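Local coordinates for protein beta-galactosidase (Bacillus circulans subsp. alkalophilus, PDB 3TTY) that hydrolyses terminal beta-galactosidic bonds, binding galactose in the pocket of its TIM-barrel domain, at residues L386-K398 / A620-V632. Residues are numbered along the deposited sequence; the frame is centred on the assembly and turned at random.
Sequences LGDTILDARSEAK and AERVKNGTSYLFV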
loop_
_atom_site.group_PDB
_atom_site.type_symbol
_atom_site.label_atom_id
_atom_site.label_comp_id
_atom_site.label_asym_id
_atom_site.label_seq_id
_atom_site.Cartn_x
_atom_site.Cartn_y
_atom_site.Cartn_z
ATOM N N LEU A 386 -1.735 37.865 32.897
ATOM C CA LEU A 386 -0.527 37.224 33.418
ATOM C C LEU A 386 0.686 38.133 33.304
ATOM O O LEU A 386 1.611 38.041 34.105
ATOM C CB LEU A 386 -0.253 35.888 32.724
ATOM C CG LEU A 386 -1.206 34.734 33.040
ATOM C CD1 LEU A 386 -0.863 33.536 32.192
ATOM C CD2 LEU A 386 -1.165 34.375 34.525
ATOM N N GLY A 387 0.678 39.017 32.313
ATOM C CA GLY A 387 1.813 39.895 32.086
ATOM C C GLY A 387 3.111 39.106 32.019
ATOM O O GLY A 387 3.174 38.088 31.333
ATOM N N ASP A 388 4.132 39.551 32.749
ATOM C CA ASP A 388 5.467 38.970 32.616
ATOM C C ASP A 388 5.750 37.842 33.596
ATOM O O ASP A 388 6.863 37.323 33.631
ATOM C CB ASP A 388 6.551 40.049 32.763
ATOM C CG ASP A 388 6.636 40.621 34.183
ATOM O OD1 ASP A 388 7.299 41.666 34.360
ATOM O OD2 ASP A 388 6.045 40.038 35.118
ATOM N N THR A 389 4.745 37.472 34.384
ATOM C CA THR A 389 4.933 36.595 35.537
ATOM C C THR A 389 5.777 35.336 35.277
ATOM O O THR A 389 6.686 35.028 36.033
ATOM C CB THR A 389 3.574 36.161 36.138
ATOM O OG1 THR A 389 2.769 37.318 36.405
ATOM C CG2 THR A 389 3.779 35.389 37.444
ATOM N N ILE A 390 5.461 34.619 34.208
ATOM C CA ILE A 390 6.033 33.309 33.945
ATOM C C ILE A 390 7.295 33.379 33.076
ATOM O O ILE A 390 8.116 32.462 33.071
ATOM C CB ILE A 390 4.978 32.433 33.250
ATOM C CG1 ILE A 390 3.803 32.199 34.194
ATOM C CG2 ILE A 390 5.562 31.099 32.799
ATOM C CD1 ILE A 390 2.664 31.436 33.558
ATOM N N LEU A 391 7.459 34.469 32.343
ATOM C CA LEU A 391 8.555 34.572 31.394
ATOM C C LEU A 391 9.899 34.156 32.008
ATOM O O LEU A 391 10.154 34.392 33.192
ATOM C CB LEU A 391 8.617 35.988 30.832
ATOM C CG LEU A 391 7.331 36.438 30.137
ATOM C CD1 LEU A 391 7.543 37.767 29.410
ATOM C CD2 LEU A 391 6.837 35.369 29.170
ATOM N N ASP A 392 10.741 33.521 31.197
ATOM C CA ASP A 392 12.075 33.077 31.616
ATOM C C ASP A 392 12.086 32.006 32.712
ATOM O O ASP A 392 13.146 31.542 33.111
ATOM C CB ASP A 392 12.955 34.265 32.027
ATOM C CG ASP A 392 13.308 35.157 30.858
ATOM O OD1 ASP A 392 13.608 34.612 29.777
ATOM O OD2 ASP A 392 13.287 36.401 31.017
ATOM N N ALA A 393 10.918 31.607 33.192
ATOM C CA ALA A 393 10.853 30.536 34.185
ATOM C C ALA A 393 11.420 29.242 33.596
ATOM O O ALA A 393 11.238 28.966 32.418
ATOM C CB ALA A 393 9.433 30.330 34.658
ATOM N N ARG A 394 12.093 28.444 34.416
ATOM C CA ARG A 394 12.795 27.274 33.902
ATOM C C ARG A 394 12.491 25.989 34.662
ATOM O O ARG A 394 11.974 26.029 35.775
ATOM C CB ARG A 394 14.298 27.556 33.855
ATOM C CG ARG A 394 14.633 28.706 32.909
ATOM C CD ARG A 394 16.055 29.195 33.083
ATOM N NE ARG A 394 17.010 28.382 32.340
ATOM C CZ ARG A 394 17.436 28.660 31.110
ATOM N NH1 ARG A 394 16.995 29.744 30.468
ATOM N NH2 ARG A 394 18.309 27.852 30.521
ATOM N N SER A 395 12.786 24.850 34.041
ATOM C CA SER A 395 12.651 23.555 34.700
ATOM C C SER A 395 13.795 23.321 35.674
ATOM O O SER A 395 14.940 23.684 35.393
ATOM C CB SER A 395 12.641 22.416 33.674
ATOM O OG SER A 395 12.827 21.166 34.326
ATOM N N GLU A 396 13.483 22.707 36.813
ATOM C CA GLU A 396 14.506 22.268 37.760
ATOM C C GLU A 396 14.432 20.761 37.969
ATOM O O GLU A 396 14.688 20.250 39.058
ATOM C CB GLU A 396 14.418 23.056 39.079
ATOM C CG GLU A 396 15.009 24.465 38.920
ATOM C CD GLU A 396 14.989 25.304 40.184
ATOM O OE1 GLU A 396 14.535 24.811 41.244
ATOM O OE2 GLU A 396 15.432 26.473 40.105
ATOM N N ALA A 397 14.085 20.065 36.890
ATOM C CA ALA A 397 14.030 18.610 36.860
ATOM C C ALA A 397 15.276 17.983 37.459
ATOM O O ALA A 397 16.382 18.515 37.304
ATOM C CB ALA A 397 13.841 18.117 35.432
ATOM N N LYS A 398 15.080 16.857 38.145
ATOM C CA LYS A 398 16.177 16.046 38.670
ATOM C C LYS A 398 16.235 14.761 37.876
ATOM O O LYS A 398 17.116 13.933 38.086
ATOM C CB LYS A 398 15.969 15.694 40.152
ATOM C CG LYS A 398 15.911 16.875 41.100
ATOM C CD LYS A 398 17.140 17.743 40.999
ATOM C CE LYS A 398 17.049 18.905 41.982
ATOM N NZ LYS A 398 16.797 18.437 43.390
ATOM N N ALA A 620 3.147 20.078 36.055
ATOM C CA ALA A 620 4.505 20.381 35.639
ATOM C C ALA A 620 4.938 21.699 36.254
ATOM O O ALA A 620 4.105 22.533 36.599
ATOM C CB ALA A 620 4.601 20.435 34.121
ATOM N N GLU A 621 6.246 21.897 36.376
ATOM C CA GLU A 621 6.753 23.027 37.128
ATOM C C GLU A 621 7.722 23.881 36.330
ATOM O O GLU A 621 8.599 23.363 35.643
ATOM C CB GLU A 621 7.446 22.544 38.413
ATOM C CG GLU A 621 8.011 23.688 39.271
ATOM C CD GLU A 621 8.996 23.210 40.339
ATOM O OE1 GLU A 621 9.966 22.507 39.980
ATOM O OE2 GLU A 621 8.797 23.526 41.536
ATOM N N ARG A 622 7.552 25.193 36.431
ATOM C CA ARG A 622 8.569 26.137 35.998
ATOM C C ARG A 622 8.936 27.016 37.191
ATOM O O ARG A 622 8.080 27.364 38.004
ATOM C CB ARG A 622 8.077 26.988 34.822
ATOM C CG ARG A 622 7.826 26.210 33.533
ATOM C CD ARG A 622 7.276 27.105 32.415
ATOM N NE ARG A 622 8.271 28.045 31.906
ATOM C CZ ARG A 622 8.059 28.929 30.935
ATOM N NH1 ARG A 622 6.880 29.011 30.337
ATOM N NH2 ARG A 622 9.029 29.747 30.569
ATOM N N VAL A 623 10.209 27.378 37.280
ATOM C CA VAL A 623 10.737 28.103 38.425
ATOM C C VAL A 623 11.431 29.381 37.983
ATOM O O VAL A 623 12.230 29.379 37.050
ATOM C CB VAL A 623 11.746 27.233 39.206
ATOM C CG1 VAL A 623 12.437 28.052 40.280
ATOM C CG2 VAL A 623 11.053 26.009 39.804
ATOM N N LYS A 624 11.121 30.477 38.654
ATOM C CA LYS A 624 11.696 31.768 38.304
ATOM C C LYS A 624 12.227 32.399 39.583
ATOM O O LYS A 624 11.458 32.761 40.477
ATOM C CB LYS A 624 10.640 32.665 37.651
ATOM C CG LYS A 624 11.150 34.026 37.172
ATOM C CD LYS A 624 9.978 34.875 36.685
ATOM C CE LYS A 624 10.413 35.954 35.710
ATOM N NZ LYS A 624 9.221 36.523 35.008
ATOM N N ASN A 625 13.550 32.488 39.670
ATOM C CA ASN A 625 14.229 32.937 40.886
ATOM C C ASN A 625 13.885 32.117 42.148
ATOM O O ASN A 625 14.331 30.971 42.299
ATOM C CB ASN A 625 14.005 34.435 41.076
ATOM C CG ASN A 625 14.607 35.246 39.939
ATOM O OD1 ASN A 625 13.909 35.997 39.248
ATOM N ND2 ASN A 625 15.911 35.075 39.723
ATOM N N GLY A 626 13.098 32.683 43.054
ATOM C CA GLY A 626 12.722 31.932 44.240
ATOM C C GLY A 626 11.305 31.395 44.204
ATOM O O GLY A 626 10.779 30.939 45.222
ATOM N N THR A 627 10.680 31.447 43.033
ATOM C CA THR A 627 9.254 31.165 42.942
ATOM C C THR A 627 8.938 29.972 42.045
ATOM O O THR A 627 9.479 29.838 40.947
ATOM C CB THR A 627 8.471 32.410 42.472
ATOM O OG1 THR A 627 8.738 33.508 43.359
ATOM C CG2 THR A 627 6.977 32.129 42.442
ATOM N N SER A 628 8.053 29.107 42.522
ATOM C CA SER A 628 7.670 27.914 41.777
ATOM C C SER A 628 6.237 27.994 41.260
ATOM O O SER A 628 5.308 28.214 42.032
ATOM C CB SER A 628 7.820 26.674 42.650
ATOM O OG SER A 628 6.862 25.703 42.284
ATOM N N TYR A 629 6.068 27.809 39.952
ATOM C CA TYR A 629 4.748 27.745 39.344
ATOM C C TYR A 629 4.360 26.316 38.982
ATOM O O TYR A 629 4.987 25.690 38.120
ATOM C CB TYR A 629 4.685 28.640 38.106
ATOM C CG TYR A 629 5.039 30.062 38.424
ATOM C CD1 TYR A 629 4.157 30.873 39.131
ATOM C CD2 TYR A 629 6.262 30.596 38.043
ATOM C CE1 TYR A 629 4.479 32.182 39.445
ATOM C CE2 TYR A 629 6.596 31.904 38.357
ATOM C CZ TYR A 629 5.696 32.694 39.056
ATOM O OH TYR A 629 6.018 33.999 39.372
ATOM N N LEU A 630 3.334 25.796 39.653
ATOM C CA LEU A 630 2.818 24.471 39.327
ATOM C C LEU A 630 1.667 24.597 38.349
ATOM O O LEU A 630 0.599 25.115 38.701
ATOM C CB LEU A 630 2.337 23.721 40.565
ATOM C CG LEU A 630 3.351 23.334 41.632
ATOM C CD1 LEU A 630 2.748 22.233 42.511
ATOM C CD2 LEU A 630 4.628 22.873 40.993
ATOM N N PHE A 631 1.889 24.129 37.126
ATOM C CA PHE A 631 0.846 24.093 36.121
ATOM C C PHE A 631 0.021 22.829 36.303
ATOM O O PHE A 631 0.518 21.717 36.113
ATOM C CB PHE A 631 1.456 24.168 34.717
ATOM C CG PHE A 631 2.090 25.502 34.407
ATOM C CD1 PHE A 631 1.454 26.417 33.576
ATOM C CD2 PHE A 631 3.315 25.846 34.959
ATOM C CE1 PHE A 631 2.024 27.648 33.306
ATOM C CE2 PHE A 631 3.898 27.075 34.684
ATOM C CZ PHE A 631 3.249 27.982 33.855
ATOM N N VAL A 632 -1.237 22.997 36.695
ATOM C CA VAL A 632 -2.123 21.862 36.891
ATOM C C VAL A 632 -3.135 21.828 35.771
ATOM O O VAL A 632 -3.828 22.811 35.516
ATOM C CB VAL A 632 -2.867 21.930 38.221
ATOM C CG1 VAL A 632 -3.661 20.649 38.438
ATOM C CG2 VAL A 632 -1.889 22.164 39.353
HETATM O O HOH W 1 10.525 22.541 37.471
#
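Arg394 forms one antiparallel hydrogen-bonded pair with Val623, its N donating to Val623 O (2.8 Å, nearly straight at 168°) and its O accepting from Val623 N (2.7 Å), so that the otherwise irregular segment 386-398 meets the outer edge of strand 617-624. Next to this bridge, Arg622 grips Ala393 O side-on with NE (3.1 Å) and NH2 (3.0 Å); the oxygen lies in the guanidinium plane, and both nitrogens reach it from the same face of the carbonyl. The bend at chi3 (70°) helps turn the guanidinium back to that oxygen, while Ile390 CG2 sits over one of its faces, 3.5 Å from NH1. The contact joins the linker that follows helix 371-386 to the C-terminal antiparallel beta domain, and Arg622 carries it on to the TIM barrel through a salt bridge to Asp340 and hydrogen bonds to Val335 O and Ala339 O. Replacing Arg622 by a leucine would probably leave Ala393 O and the Asp340 carboxylate without these donors and weaken the tie between barrel and C-terminal domain. Lys624, fully extended, brings NZ to Thr389 O (3.1 Å), above the carbonyl plane, and weakly to Leu391 O. Ile390 CD1 meets the edge of the Phe631 ring at CZ (3.5 Å), and Thr389 CG2 packs against Tyr629 OH. Beyond the bridge, a water links Glu396 N to Glu621 OE1.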